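Local coordinates for putative cathepsin d (Ixodes ricinus, PDB 5N7Q), which probably cleaves proteins internally as a pepsin-like aspartic endopeptidase of the A1 family and is held here in complex with the inhibitor pepstatin A, at residues A[199-208]-A[268-278]; A[223-234]-A[310-319]. All coordinates share one frame; numbering follows the deposited sequence.

Interaction 1: A[199-208]-A[268-278]; sequences FHVDGVKSVS and PNVTFTISGKE
Lys205 and Thr271 pair in the middle of an antiparallel ladder between strands 203-206 and 270-274. Each backbone N donates to the other residue's O, and Thr271 N to Lys205 O is 2.8 Å. The Lys205 side chain leaves CB with CG between the backbone N and the carbonyl carbon (chi1 66°). CG then lies 4.1 Å from Thr271 CB. Beyond CG the chain runs extended, CE comes 3.4 Å from Glu278 OE2, and NZ ends in a salt bridge of 2.7 Å to the same OE2. The Lys205 and Glu278 chains run roughly perpendicular, and NZ meets the carboxylate from above its plane.

On the other side of the ladder Val204 and Phe272 lie side by side. Val204 CG1 makes a CH-pi contact over one ring face, and CG2 sits 3.5 Å from Phe272 CE2. Ser206 OG donates to Asn269 O.

A classic beta bulge sets Asp202 and Gly203 together opposite Thr273. Asp202 N gives a 2.9 Å bond to Thr273 O. Asp202 OD2 takes the N-H of Gly276, in the type I' turn of the hairpin, nearly end-on to its C-O bond. A water joins His200 O to Ser275 N. The Val204-Phe272 face is mainly apolar, with the Ser206 hydroxyl at its end; the Lys205 face carries the salt bridge that ties strand 203-206 to the second hairpin strand.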
ATOM      1  N   PHE A 199      11.175   1.954   9.132  1.00  8.27           N
ATOM      2  CA  PHE A 199      12.256   2.919   9.385  1.00  8.39           C
ATOM      3  C   PHE A 199      11.909   3.811  10.560  1.00  8.90           C
ATOM      4  O   PHE A 199      10.780   3.807  11.044  1.00  8.71           O
ATOM      5  CB  PHE A 199      12.530   3.766   8.120  1.00  8.57           C
ATOM      6  CG  PHE A 199      11.289   4.353   7.529  1.00  8.76           C
ATOM      7  CD1 PHE A 199      10.810   5.583   7.962  1.00  9.16           C
ATOM      8  CD2 PHE A 199      10.549   3.650   6.585  1.00  8.84           C
ATOM      9  CE1 PHE A 199       9.636   6.111   7.440  1.00  9.40           C
ATOM     10  CE2 PHE A 199       9.386   4.182   6.064  1.00  9.63           C
ATOM     11  CZ  PHE A 199       8.917   5.403   6.495  1.00  9.36           C
ATOM     12  N   HIS A 200      12.909   4.580  10.977  1.00  8.94           N
ATOM     13  CA  HIS A 200      12.759   5.522  12.093  1.00 10.23           C
ATOM     14  C   HIS A 200      12.293   6.889  11.614  1.00  9.88           C
ATOM     15  O   HIS A 200      12.767   7.439  10.610  1.00  9.73           O
ATOM     16  CB  HIS A 200      14.103   5.636  12.814  1.00 11.10           C
ATOM     17  CG  HIS A 200      14.080   6.551  13.999  1.00 11.68           C
ATOM     18  ND1 HIS A 200      13.485   6.206  15.187  1.00 12.54           N
ATOM     19  CD2 HIS A 200      14.588   7.793  14.176  1.00 12.72           C
ATOM     20  CE1 HIS A 200      13.619   7.198  16.047  1.00 12.10           C
ATOM     21  NE2 HIS A 200      14.264   8.177  15.451  1.00 12.18           N
ATOM     22  N   VAL A 201      11.325   7.444  12.353  1.00  9.88           N
ATOM     23  CA  VAL A 201      10.817   8.809  12.174  1.00 10.33           C
ATOM     24  C   VAL A 201      11.251   9.670  13.379  1.00 10.02           C
ATOM     25  O   VAL A 201      11.216   9.200  14.526  1.00 10.29           O
ATOM     26  CB  VAL A 201       9.284   8.786  12.008  1.00 11.10           C
ATOM     27  CG1 VAL A 201       8.689  10.180  12.088  1.00 10.90           C
ATOM     28  CG2 VAL A 201       8.928   8.085  10.692  1.00 11.35           C
ATOM     29  N   ASP A 202      11.634  10.909  13.093  1.00 10.37           N
ATOM     30  CA  ASP A 202      12.146  11.817  14.126  1.00 10.75           C
ATOM     31  C   ASP A 202      11.050  12.514  14.906  1.00 11.03           C
ATOM     32  O   ASP A 202      11.281  12.813  16.072  1.00 11.70           O
ATOM     33  CB  ASP A 202      13.034  12.898  13.526  1.00 11.54           C
ATOM     34  CG  ASP A 202      14.240  12.347  12.776  1.00 13.02           C
ATOM     35  OD1 ASP A 202      14.698  11.228  13.057  1.00 16.35           O
ATOM     36  OD2 ASP A 202      14.722  13.049  11.862  1.00 15.08           O
ATOM     37  N   GLY A 203       9.935  12.855  14.255  1.00 10.78           N
ATOM     38  CA  GLY A 203       8.819  13.518  14.931  1.00 10.76           C
ATOM     39  C   GLY A 203       7.623  13.715  14.039  1.00 10.85           C
ATOM     40  O   GLY A 203       7.701  13.524  12.825  1.00 11.28           O
ATOM     41  N   VAL A 204       6.505  14.077  14.660  1.00 11.10           N
ATOM     42  CA  VAL A 204       5.253  14.357  13.961  1.00 12.11           C
ATOM     43  C   VAL A 204       4.696  15.594  14.647  1.00 12.10           C
ATOM     44  O   VAL A 204       4.735  15.662  15.883  1.00 13.65           O
ATOM     45  CB  VAL A 204       4.260  13.179  14.088  1.00 12.96           C
ATOM     46  CG1 VAL A 204       2.934  13.496  13.398  1.00 14.42           C
ATOM     47  CG2 VAL A 204       4.837  11.896  13.515  1.00 12.82           C
ATOM     48  N   LYS A 205       4.247  16.583  13.899  1.00 12.44           N
ATOM     49  CA  LYS A 205       3.729  17.801  14.543  1.00 12.76           C
ATOM     50  C   LYS A 205       2.675  18.475  13.722  1.00 12.80           C
ATOM     51  O   LYS A 205       2.586  18.261  12.510  1.00 12.53           O
ATOM     52  CB  LYS A 205       4.860  18.792  14.807  1.00 13.48           C
ATOM     53  CG  LYS A 205       5.506  19.374  13.564  1.00 14.29           C
ATOM     54  CD  LYS A 205       6.618  20.355  13.902  1.00 16.02           C
ATOM     55  CE  LYS A 205       7.376  20.753  12.638  1.00 17.43           C
ATOM     56  NZ  LYS A 205       8.557  21.616  12.907  1.00 19.91           N
ATOM     57  N   SER A 206       1.886  19.313  14.392  1.00 12.65           N
ATOM     58  CA  SER A 206       0.965  20.211  13.721  1.00 13.49           C
ATOM     59  C   SER A 206       1.038  21.537  14.440  1.00 14.07           C
ATOM     60  O   SER A 206       1.033  21.563  15.678  1.00 13.82           O
ATOM     61  CB  SER A 206      -0.454  19.664  13.781  1.00 13.39           C
ATOM     62  OG  SER A 206      -1.286  20.459  12.951  1.00 13.74           O
ATOM     63  N   VAL A 207       1.151  22.616  13.685  1.00 14.48           N
ATOM     64  CA  VAL A 207       1.332  23.952  14.246  1.00 16.48           C
ATOM     65  C   VAL A 207       0.258  24.823  13.621  1.00 17.69           C
ATOM     66  O   VAL A 207       0.371  25.242  12.475  1.00 19.53           O
ATOM     67  CB  VAL A 207       2.738  24.497  13.921  1.00 17.29           C
ATOM     68  CG1 VAL A 207       2.978  25.819  14.642  1.00 18.21           C
ATOM     69  CG2 VAL A 207       3.807  23.471  14.268  1.00 17.60           C
ATOM     70  N   SER A 208      -0.796  25.107  14.368  1.00 17.81           N
ATOM     71  CA  SER A 208      -1.893  25.909  13.848  1.00 19.79           C
ATOM     72  C   SER A 208      -1.651  27.388  14.072  1.00 21.75           C
ATOM     73  O   SER A 208      -1.156  27.775  15.126  1.00 23.06           O
ATOM     74  CB  SER A 208      -3.193  25.517  14.527  1.00 20.88           C
ATOM     75  OG  SER A 208      -4.255  26.308  14.032  1.00 22.65           O
ATOM     76  N   PRO A 268      -4.840  23.000  10.062  1.00 11.89           N
ATOM     77  CA  PRO A 268      -3.397  23.157   9.896  1.00 12.48           C
ATOM     78  C   PRO A 268      -2.703  22.006   9.174  1.00 12.31           C
ATOM     79  O   PRO A 268      -3.208  20.880   9.131  1.00 11.35           O
ATOM     80  CB  PRO A 268      -2.910  23.232  11.349  1.00 13.15           C
ATOM     81  CG  PRO A 268      -3.847  22.335  12.066  1.00 13.22           C
ATOM     82  CD  PRO A 268      -5.187  22.513  11.412  1.00 12.76           C
ATOM     83  N   ASN A 269      -1.534  22.291   8.622  1.00 12.21           N
ATOM     84  CA  ASN A 269      -0.682  21.234   8.080  1.00 12.44           C
ATOM     85  C   ASN A 269      -0.254  20.281   9.203  1.00 12.27           C
ATOM     86  O   ASN A 269      -0.182  20.674  10.385  1.00 13.06           O
ATOM     87  CB  ASN A 269       0.546  21.821   7.365  1.00 13.11           C
ATOM     88  CG  ASN A 269       0.184  22.638   6.118  1.00 14.44           C
ATOM     89  OD1 ASN A 269      -0.946  22.652   5.666  1.00 13.30           O
ATOM     90  ND2 ASN A 269       1.170  23.365   5.577  1.00 17.59           N
ATOM     91  N   VAL A 270       0.036  19.034   8.830  1.00 12.07           N
ATOM     92  CA  VAL A 270       0.649  18.037   9.713  1.00 11.58           C
ATOM     93  C   VAL A 270       1.960  17.596   9.073  1.00 12.15           C
ATOM     94  O   VAL A 270       2.004  17.311   7.887  1.00 12.91           O
ATOM     95  CB  VAL A 270      -0.284  16.844   9.949  1.00 12.00           C
ATOM     96  CG1 VAL A 270       0.358  15.749  10.772  1.00 12.65           C
ATOM     97  CG2 VAL A 270      -1.569  17.291  10.649  1.00 11.64           C
ATOM     98  N   THR A 271       3.031  17.557   9.862  1.00 11.72           N
ATOM     99  CA  THR A 271       4.386  17.372   9.325  1.00 12.07           C
ATOM    100  C   THR A 271       5.087  16.185   9.959  1.00 11.88           C
ATOM    101  O   THR A 271       5.114  16.060  11.192  1.00 11.82           O
ATOM    102  CB  THR A 271       5.198  18.644   9.552  1.00 12.91           C
ATOM    103  OG1 THR A 271       4.530  19.750   8.943  1.00 14.84           O
ATOM    104  CG2 THR A 271       6.625  18.513   8.984  1.00 12.89           C
ATOM    105  N   PHE A 272       5.696  15.332   9.119  1.00 11.21           N
ATOM    106  CA  PHE A 272       6.522  14.188   9.533  1.00 11.57           C
ATOM    107  C   PHE A 272       7.961  14.530   9.242  1.00 11.33           C
ATOM    108  O   PHE A 272       8.282  14.991   8.145  1.00 11.51           O
ATOM    109  CB  PHE A 272       6.139  12.917   8.756  1.00 11.25           C
ATOM    110  CG  PHE A 272       4.825  12.352   9.172  1.00 11.24           C
ATOM    111  CD1 PHE A 272       3.645  12.963   8.742  1.00 11.60           C
ATOM    112  CD2 PHE A 272       4.744  11.244  10.010  1.00 10.82           C
ATOM    113  CE1 PHE A 272       2.417  12.476   9.163  1.00 11.90           C
ATOM    114  CE2 PHE A 272       3.519  10.762  10.432  1.00 11.46           C
ATOM    115  CZ  PHE A 272       2.361  11.379  10.013  1.00 11.43           C
ATOM    116  N   THR A 273       8.817  14.396  10.247  1.00 10.59           N
ATOM    117  CA  THR A 273      10.238  14.678  10.085  1.00 10.98           C
ATOM    118  C   THR A 273      10.959  13.345   9.945  1.00 10.60           C
ATOM    119  O   THR A 273      10.894  12.499  10.827  1.00 10.20           O
ATOM    120  CB  THR A 273      10.802  15.496  11.251  1.00 11.22           C
ATOM    121  OG1 THR A 273      10.138  16.774  11.286  1.00 13.07           O
ATOM    122  CG2 THR A 273      12.322  15.719  11.041  1.00 11.66           C
ATOM    123  N   ILE A 274      11.656  13.167   8.822  1.00 10.31           N
ATOM    124  CA  ILE A 274      12.308  11.911   8.489  1.00 10.41           C
ATOM    125  C   ILE A 274      13.688  12.251   7.969  1.00 10.73           C
ATOM    126  O   ILE A 274      13.823  13.101   7.099  1.00 10.95           O
ATOM    127  CB  ILE A 274      11.520  11.127   7.393  1.00 10.60           C
ATOM    128  CG1 ILE A 274      10.031  10.986   7.788  1.00 10.93           C
ATOM    129  CG2 ILE A 274      12.198   9.795   7.132  1.00 11.47           C
ATOM    130  CD1 ILE A 274       9.158  10.415   6.673  1.00 11.10           C
ATOM    131  N   SER A 275      14.707  11.631   8.546  1.00 11.55           N
ATOM    132  CA  SER A 275      16.111  11.965   8.229  1.00 11.60           C
ATOM    133  C   SER A 275      16.399  13.473   8.344  1.00 12.27           C
ATOM    134  O   SER A 275      17.165  14.037   7.568  1.00 13.13           O
ATOM    135  CB  SER A 275      16.514  11.395   6.861  1.00 12.02           C
ATOM    136  OG  SER A 275      16.497   9.964   6.896  1.00 12.54           O
ATOM    137  N   GLY A 276      15.766  14.110   9.328  1.00 12.42           N
ATOM    138  CA  GLY A 276      15.957  15.518   9.586  1.00 13.27           C
ATOM    139  C   GLY A 276      15.225  16.488   8.699  1.00 14.29           C
ATOM    140  O   GLY A 276      15.311  17.696   8.934  1.00 15.97           O
ATOM    141  N   LYS A 277      14.509  15.988   7.699  1.00 13.13           N
ATOM    142  CA  LYS A 277      13.775  16.828   6.758  1.00 13.63           C
ATOM    143  C   LYS A 277      12.280  16.761   7.051  1.00 13.11           C
ATOM    144  O   LYS A 277      11.737  15.701   7.404  1.00 11.95           O
ATOM    145  CB  LYS A 277      14.048  16.395   5.328  1.00 15.69           C
ATOM    146  CG  LYS A 277      13.338  17.271   4.318  1.00 18.28           C
ATOM    147  CD  LYS A 277      13.804  17.041   2.901  1.00 20.61           C
ATOM    148  CE  LYS A 277      13.018  17.905   1.941  1.00 23.47           C
ATOM    149  NZ  LYS A 277      13.387  19.346   2.013  1.00 26.32           N
ATOM    150  N   GLU A 278      11.611  17.888   6.853  1.00 13.33           N
ATOM    151  CA  GLU A 278      10.165  17.967   7.069  1.00 13.69           C
ATOM    152  C   GLU A 278       9.393  17.558   5.831  1.00 12.45           C
ATOM    153  O   GLU A 278       9.643  18.059   4.736  1.00 12.41           O
ATOM    154  CB  GLU A 278       9.760  19.375   7.484  1.00 15.83           C
ATOM    155  CG  GLU A 278      10.259  19.700   8.888  1.00 18.01           C
ATOM    156  CD  GLU A 278       9.661  20.953   9.502  1.00 21.05           C
ATOM    157  OE1 GLU A 278       8.827  21.630   8.867  1.00 23.62           O
ATOM    158  OE2 GLU A 278      10.047  21.245  10.650  1.00 24.18           O
TER
HETATM  159  O   HOH W   1      14.293   9.646  10.554  1.00 14.26           O
HETATM  160  O   HOH W   2       1.627  22.685  10.890  1.00 17.88           O

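Interaction 2: A[223-234]-A[310-319]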
ATOM      1  N   GLU A 223       8.774   4.654  15.153  1.00 10.25           N
ATOM      2  CA  GLU A 223       8.981   3.740  14.009  0.50  9.99           C
ATOM      3  C   GLU A 223       7.778   3.907  13.076  1.00  9.60           C
ATOM      4  O   GLU A 223       6.658   4.211  13.523  1.00 10.05           O
ATOM      5  CB  GLU A 223       9.118   2.251  14.434  0.50 10.14           C
ATOM      6  CG  GLU A 223      10.435   1.777  15.102  0.50 10.37           C
ATOM      7  CD  GLU A 223      11.635   1.545  14.148  0.50 10.55           C
ATOM      8  OE1 GLU A 223      11.790   0.449  13.477  0.50  8.15           O
ATOM      9  OE2 GLU A 223      12.494   2.459  14.158  0.50 11.20           O
ATOM     10  N   ALA A 224       7.995   3.694  11.779  1.00  8.66           N
ATOM     11  CA  ALA A 224       6.960   3.784  10.762  1.00  8.35           C
ATOM     12  C   ALA A 224       7.243   2.798   9.643  1.00  7.80           C
ATOM     13  O   ALA A 224       8.352   2.305   9.494  1.00  7.77           O
ATOM     14  CB  ALA A 224       6.911   5.190  10.164  1.00  8.19           C
ATOM     15  N   ILE A 225       6.235   2.549   8.816  1.00  7.72           N
ATOM     16  CA  ILE A 225       6.395   1.784   7.557  1.00  7.26           C
ATOM     17  C   ILE A 225       5.806   2.575   6.405  1.00  7.33           C
ATOM     18  O   ILE A 225       4.884   3.390   6.609  1.00  7.75           O
ATOM     19  CB  ILE A 225       5.775   0.350   7.640  1.00  7.19           C
ATOM     20  CG1 ILE A 225       4.231   0.389   7.616  1.00  7.55           C
ATOM     21  CG2 ILE A 225       6.280  -0.356   8.910  1.00  7.25           C
ATOM     22  CD1 ILE A 225       3.561  -0.974   7.551  1.00  8.16           C
ATOM     23  N   ALA A 226       6.293   2.317   5.207  1.00  7.10           N
ATOM     24  CA  ALA A 226       5.708   2.866   3.985  1.00  7.24           C
ATOM     25  C   ALA A 226       4.853   1.777   3.348  1.00  7.38           C
ATOM     26  O   ALA A 226       5.376   0.768   2.925  1.00  7.15           O
ATOM     27  CB  ALA A 226       6.787   3.325   3.039  1.00  7.48           C
ATOM     28  N   ASP A 227       3.536   1.965   3.336  1.00  7.08           N
ATOM     29  CA  ASP A 227       2.599   0.904   2.925  1.00  7.41           C
ATOM     30  C   ASP A 227       1.614   1.379   1.874  1.00  7.46           C
ATOM     31  O   ASP A 227       0.608   2.004   2.193  1.00  7.62           O
ATOM     32  CB  ASP A 227       1.838   0.352   4.112  1.00  7.79           C
ATOM     33  CG  ASP A 227       0.981  -0.817   3.746  1.00  8.37           C
ATOM     34  OD1 ASP A 227       1.030  -1.280   2.587  1.00  9.39           O
ATOM     35  OD2 ASP A 227       0.252  -1.314   4.642  1.00  8.64           O
ATOM     36  N   THR A 228       1.903   1.037   0.625  1.00  7.94           N
ATOM     37  CA  THR A 228       1.017   1.373  -0.486  1.00  8.54           C
ATOM     38  C   THR A 228      -0.383   0.757  -0.393  1.00  8.99           C
ATOM     39  O   THR A 228      -1.297   1.212  -1.071  1.00 10.34           O
ATOM     40  CB  THR A 228       1.647   0.935  -1.813  1.00  8.51           C
ATOM     41  OG1 THR A 228       1.900  -0.462  -1.763  1.00  8.13           O
ATOM     42  CG2 THR A 228       2.947   1.649  -2.091  1.00  8.80           C
ATOM     43  N   GLY A 229      -0.538  -0.307   0.388  1.00  9.05           N
ATOM     44  CA  GLY A 229      -1.816  -0.984   0.561  1.00  8.83           C
ATOM     45  C   GLY A 229      -2.643  -0.474   1.725  1.00  9.00           C
ATOM     46  O   GLY A 229      -3.653  -1.121   2.082  1.00  9.91           O
ATOM     47  N   THR A 230      -2.200   0.621   2.366  1.00  7.90           N
ATOM     48  CA  THR A 230      -2.997   1.280   3.402  1.00  8.37           C
ATOM     49  C   THR A 230      -3.477   2.606   2.822  1.00  8.19           C
ATOM     50  O   THR A 230      -2.686   3.342   2.221  1.00  8.51           O
ATOM     51  CB  THR A 230      -2.182   1.443   4.698  1.00  8.73           C
ATOM     52  OG1 THR A 230      -2.105   0.133   5.294  1.00  9.61           O
ATOM     53  CG2 THR A 230      -2.829   2.422   5.689  1.00  9.36           C
ATOM     54  N   SER A 231      -4.764   2.932   3.015  1.00  8.01           N
ATOM     55  CA  SER A 231      -5.304   4.153   2.432  1.00  8.30           C
ATOM     56  C   SER A 231      -4.839   5.421   3.152  1.00  8.14           C
ATOM     57  O   SER A 231      -4.515   6.447   2.533  1.00  7.62           O
ATOM     58  CB  SER A 231      -6.827   4.133   2.519  1.00  8.38           C
ATOM     59  OG  SER A 231      -7.366   2.995   1.860  1.00  8.97           O
ATOM     60  N   LEU A 232      -4.890   5.378   4.475  1.00  8.67           N
ATOM     61  CA  LEU A 232      -4.686   6.549   5.314  1.00  8.97           C
ATOM     62  C   LEU A 232      -3.302   6.513   5.955  1.00  9.22           C
ATOM     63  O   LEU A 232      -2.390   5.826   5.467  1.00  9.35           O
ATOM     64  CB  LEU A 232      -5.823   6.656   6.354  1.00  9.33           C
ATOM     65  CG  LEU A 232      -7.234   6.654   5.791  1.00  9.52           C
ATOM     66  CD1 LEU A 232      -8.219   6.866   6.941  1.00 10.14           C
ATOM     67  CD2 LEU A 232      -7.437   7.677   4.679  1.00  9.62           C
ATOM     68  N   ILE A 233      -3.115   7.303   7.001  1.00  8.76           N
ATOM     69  CA  ILE A 233      -1.977   7.182   7.902  1.00  8.19           C
ATOM     70  C   ILE A 233      -2.521   6.593   9.176  1.00  8.29           C
ATOM     71  O   ILE A 233      -3.516   7.106   9.718  1.00  8.86           O
ATOM     72  CB  ILE A 233      -1.271   8.524   8.130  1.00  8.06           C
ATOM     73  CG1 ILE A 233      -0.605   8.979   6.832  1.00  8.01           C
ATOM     74  CG2 ILE A 233      -0.283   8.449   9.307  1.00  8.14           C
ATOM     75  CD1 ILE A 233      -0.059  10.367   6.846  1.00  8.21           C
ATOM     76  N   THR A 234      -1.896   5.542   9.667  1.00  8.83           N
ATOM     77  CA  THR A 234      -2.271   4.971  10.970  1.00  8.75           C
ATOM     78  C   THR A 234      -1.192   5.315  11.953  1.00  9.23           C
ATOM     79  O   THR A 234      -0.039   5.530  11.589  1.00  9.45           O
ATOM     80  CB  THR A 234      -2.530   3.463  10.972  1.00  9.01           C
ATOM     81  OG1 THR A 234      -1.287   2.741  10.980  1.00  9.57           O
ATOM     82  CG2 THR A 234      -3.321   3.016   9.720  1.00  9.19           C
ATOM     83  N   PRO A 310       4.582  -0.465  18.592  1.00 24.05           N
ATOM     84  CA  PRO A 310       3.933   0.737  18.096  1.00 21.09           C
ATOM     85  C   PRO A 310       4.645   1.298  16.885  1.00 17.66           C
ATOM     86  O   PRO A 310       5.875   1.408  16.866  1.00 16.19           O
ATOM     87  CB  PRO A 310       4.018   1.726  19.257  1.00 23.57           C
ATOM     88  CG  PRO A 310       4.346   0.931  20.462  1.00 25.27           C
ATOM     89  CD  PRO A 310       4.979  -0.337  20.011  1.00 25.07           C
ATOM     90  N   LEU A 311       3.870   1.591  15.854  1.00 14.37           N
ATOM     91  CA  LEU A 311       4.417   2.277  14.710  1.00 14.21           C
ATOM     92  C   LEU A 311       3.331   2.975  13.937  1.00 12.59           C
ATOM     93  O   LEU A 311       2.132   2.799  14.181  1.00 13.40           O
ATOM     94  CB  LEU A 311       5.266   1.363  13.804  1.00 16.04           C
ATOM     95  CG  LEU A 311       4.569   0.162  13.167  1.00 15.94           C
ATOM     96  CD1 LEU A 311       3.769   0.569  11.944  1.00 16.16           C
ATOM     97  CD2 LEU A 311       5.544  -0.925  12.747  1.00 17.01           C
ATOM     98  N   TRP A 312       3.785   3.863  13.080  1.00 10.59           N
ATOM     99  CA  TRP A 312       2.915   4.594  12.180  1.00 10.32           C
ATOM    100  C   TRP A 312       2.971   3.940  10.824  1.00 10.04           C
ATOM    101  O   TRP A 312       4.059   3.603  10.323  1.00 11.09           O
ATOM    102  CB  TRP A 312       3.397   6.040  12.023  1.00 10.81           C
ATOM    103  CG  TRP A 312       3.323   6.862  13.298  1.00 11.17           C
ATOM    104  CD1 TRP A 312       4.164   6.791  14.372  1.00 11.65           C
ATOM    105  CD2 TRP A 312       2.371   7.901  13.607  1.00 11.19           C
ATOM    106  NE1 TRP A 312       3.804   7.716  15.327  1.00 12.23           N
ATOM    107  CE2 TRP A 312       2.702   8.405  14.889  1.00 11.55           C
ATOM    108  CE3 TRP A 312       1.278   8.453  12.922  1.00 11.67           C
ATOM    109  CZ2 TRP A 312       1.963   9.424  15.504  1.00 12.20           C
ATOM    110  CZ3 TRP A 312       0.554   9.463  13.536  1.00 12.56           C
ATOM    111  CH2 TRP A 312       0.914   9.946  14.808  1.00 12.29           C
ATOM    112  N   ILE A 313       1.816   3.732  10.218  1.00  9.14           N
ATOM    113  CA  ILE A 313       1.782   3.271   8.828  1.00  8.81           C
ATOM    114  C   ILE A 313       1.535   4.484   7.935  1.00  8.28           C
ATOM    115  O   ILE A 313       0.470   5.136   8.036  1.00  8.49           O
ATOM    116  CB  ILE A 313       0.702   2.212   8.566  1.00  9.36           C
ATOM    117  CG1 ILE A 313       0.905   0.945   9.432  1.00  9.55           C
ATOM    118  CG2 ILE A 313       0.703   1.856   7.081  1.00  9.11           C
ATOM    119  CD1 ILE A 313      -0.202  -0.098   9.296  1.00 10.14           C
ATOM    120  N   LEU A 314       2.510   4.795   7.102  1.00  7.75           N
ATOM    121  CA  LEU A 314       2.404   5.860   6.111  1.00  7.91           C
ATOM    122  C   LEU A 314       1.822   5.254   4.839  1.00  7.32           C
ATOM    123  O   LEU A 314       2.509   4.629   4.060  1.00  6.91           O
ATOM    124  CB  LEU A 314       3.772   6.504   5.888  1.00  8.53           C
ATOM    125  CG  LEU A 314       4.465   7.105   7.123  1.00  9.11           C
ATOM    126  CD1 LEU A 314       5.715   7.853   6.739  1.00  9.88           C
ATOM    127  CD2 LEU A 314       3.509   8.012   7.874  1.00  9.65           C
ATOM    128  N   GLY A 315       0.515   5.388   4.682  1.00  6.98           N
ATOM    129  CA  GLY A 315      -0.224   4.889   3.535  1.00  7.12           C
ATOM    130  C   GLY A 315      -0.384   5.952   2.469  1.00  6.88           C
ATOM    131  O   GLY A 315       0.419   6.887   2.391  1.00  7.08           O
ATOM    132  N   ASP A 316      -1.411   5.778   1.626  1.00  6.95           N
ATOM    133  CA  ASP A 316      -1.551   6.548   0.398  1.00  7.51           C
ATOM    134  C   ASP A 316      -1.677   8.055   0.655  1.00  7.64           C
ATOM    135  O   ASP A 316      -1.266   8.871  -0.163  1.00  7.75           O
ATOM    136  CB  ASP A 316      -2.746   6.067  -0.428  1.00  8.02           C
ATOM    137  CG  ASP A 316      -2.695   4.585  -0.782  1.00  8.34           C
ATOM    138  OD1 ASP A 316      -1.561   4.018  -0.848  1.00  8.37           O
ATOM    139  OD2 ASP A 316      -3.790   3.987  -1.011  1.00  9.50           O
ATOM    140  N   VAL A 317      -2.237   8.441   1.797  1.00  7.59           N
ATOM    141  CA  VAL A 317      -2.269   9.873   2.162  1.00  7.77           C
ATOM    142  C   VAL A 317      -0.877  10.518   2.112  1.00  7.81           C
ATOM    143  O   VAL A 317      -0.727  11.663   1.670  1.00  7.35           O
ATOM    144  CB  VAL A 317      -2.917  10.054   3.557  1.00  8.09           C
ATOM    145  CG1 VAL A 317      -2.516  11.371   4.192  1.00  8.18           C
ATOM    146  CG2 VAL A 317      -4.413   9.910   3.439  1.00  9.01           C
ATOM    147  N   PHE A 318       0.145   9.776   2.557  1.00  7.98           N
ATOM    148  CA  PHE A 318       1.551  10.228   2.520  1.00  8.19           C
ATOM    149  C   PHE A 318       2.247   9.922   1.206  1.00  8.30           C
ATOM    150  O   PHE A 318       2.984  10.768   0.664  1.00  7.47           O
ATOM    151  CB  PHE A 318       2.362   9.593   3.680  1.00  8.64           C
ATOM    152  CG  PHE A 318       3.705  10.207   3.909  1.00  8.72           C
ATOM    153  CD1 PHE A 318       3.837  11.336   4.702  1.00  9.06           C
ATOM    154  CD2 PHE A 318       4.842   9.678   3.332  1.00  8.78           C
ATOM    155  CE1 PHE A 318       5.067  11.909   4.918  1.00  9.05           C
ATOM    156  CE2 PHE A 318       6.077  10.271   3.528  1.00  8.91           C
ATOM    157  CZ  PHE A 318       6.204  11.357   4.328  1.00  9.03           C
ATOM    158  N   LEU A 319       2.002   8.732   0.674  1.00  8.17           N
ATOM    159  CA  LEU A 319       2.760   8.231  -0.470  1.00  8.17           C
ATOM    160  C   LEU A 319       2.288   8.837  -1.787  1.00  8.39           C
ATOM    161  O   LEU A 319       2.946   8.674  -2.808  1.00  9.84           O
ATOM    162  CB  LEU A 319       2.657   6.684  -0.505  1.00  7.97           C
ATOM    163  CG  LEU A 319       3.203   5.946   0.724  1.00  8.18           C
ATOM    164  CD1 LEU A 319       2.825   4.465   0.626  1.00  8.74           C
ATOM    165  CD2 LEU A 319       4.693   6.141   0.872  1.00  8.82           C
TER
HETATM  166  O   HOH W   3       7.088   3.841  17.288  1.00 17.68           O
HETATM  167  O   HOH W   4      -3.934   1.290  -2.362  1.00 26.27           O
HETATM  168  O   HOH W   5      -0.388   2.209  13.456  1.00 11.71           O
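Glu223 O takes the N-H of Trp312, and a water joins Glu223 N to Pro310 O. This opens a parallel pairing of strands 223-226 and 312-314. Ala224 CB packs on Trp312 CB. Ile225 bonds from N to Trp312 O and from O to Leu314 N, both 2.8 Å. With chi1 at 73°, its CG1 is flanked by N and C, and CD1 lies 3.8 Å from Ile313 CG1. Ala226 CB touches Leu319 CD2.

Asp227 N donates to Leu314 O, and its CB rests 3.5 Å from Ile313 CG2. Asp227 OD1 accepts from Gly229 N in an Asx turn. Thr230 OG1 donates to Asp227 OD2 from above the carboxylate plane. OD2 also bonds a modified side chain of the bound peptide. Thr230 O receives Asp316 N at 2.8 Å, while Ser231 O receives Val317 N, so two N-H groups of the first turn of helix 316-319 are taken up; Gly315 is its N-cap. Gly315 fits tightly against Thr230 O, with its CA 3.2 Å away.

Ile233 CG2 meets the Trp312 ring at its edge, and CD1 reaches Val317 CG1. Thr234 N donates to Ile313 O, and strand 233-234 runs antiparallel to 312-314. Strand 312-314 thus lies between the two strands that flank the loop of Asp227, a predicted active-site residue close to Asp36. This is the psi loop of pepsin-like aspartic proteases, with its Asp-Thr-Gly motif.

Overall arrangement
After the N-terminal strands and the Asp36 region, the chain lays down strand 198-206, then strand 222-226 and the loop that carries Asp227. It returns at 268-278, where interaction 1 closes a loop of 59 residues. It returns again at 310-319, where interaction 2 closes one of 75 residues. The segments alternate, so the two contacts cross and neither nests in the other. They meet where strands 198-206 and 222-226 are neighbours: Phe199 N probably bonds to Ala224 O, and Val201 CG2 packs on Ala224 CB. Their centres are 14 Å apart. Interaction 2 is buried and holds the predicted active-site Asp227, while interaction 1 extends the same sheet outward to the 270-281 hairpin.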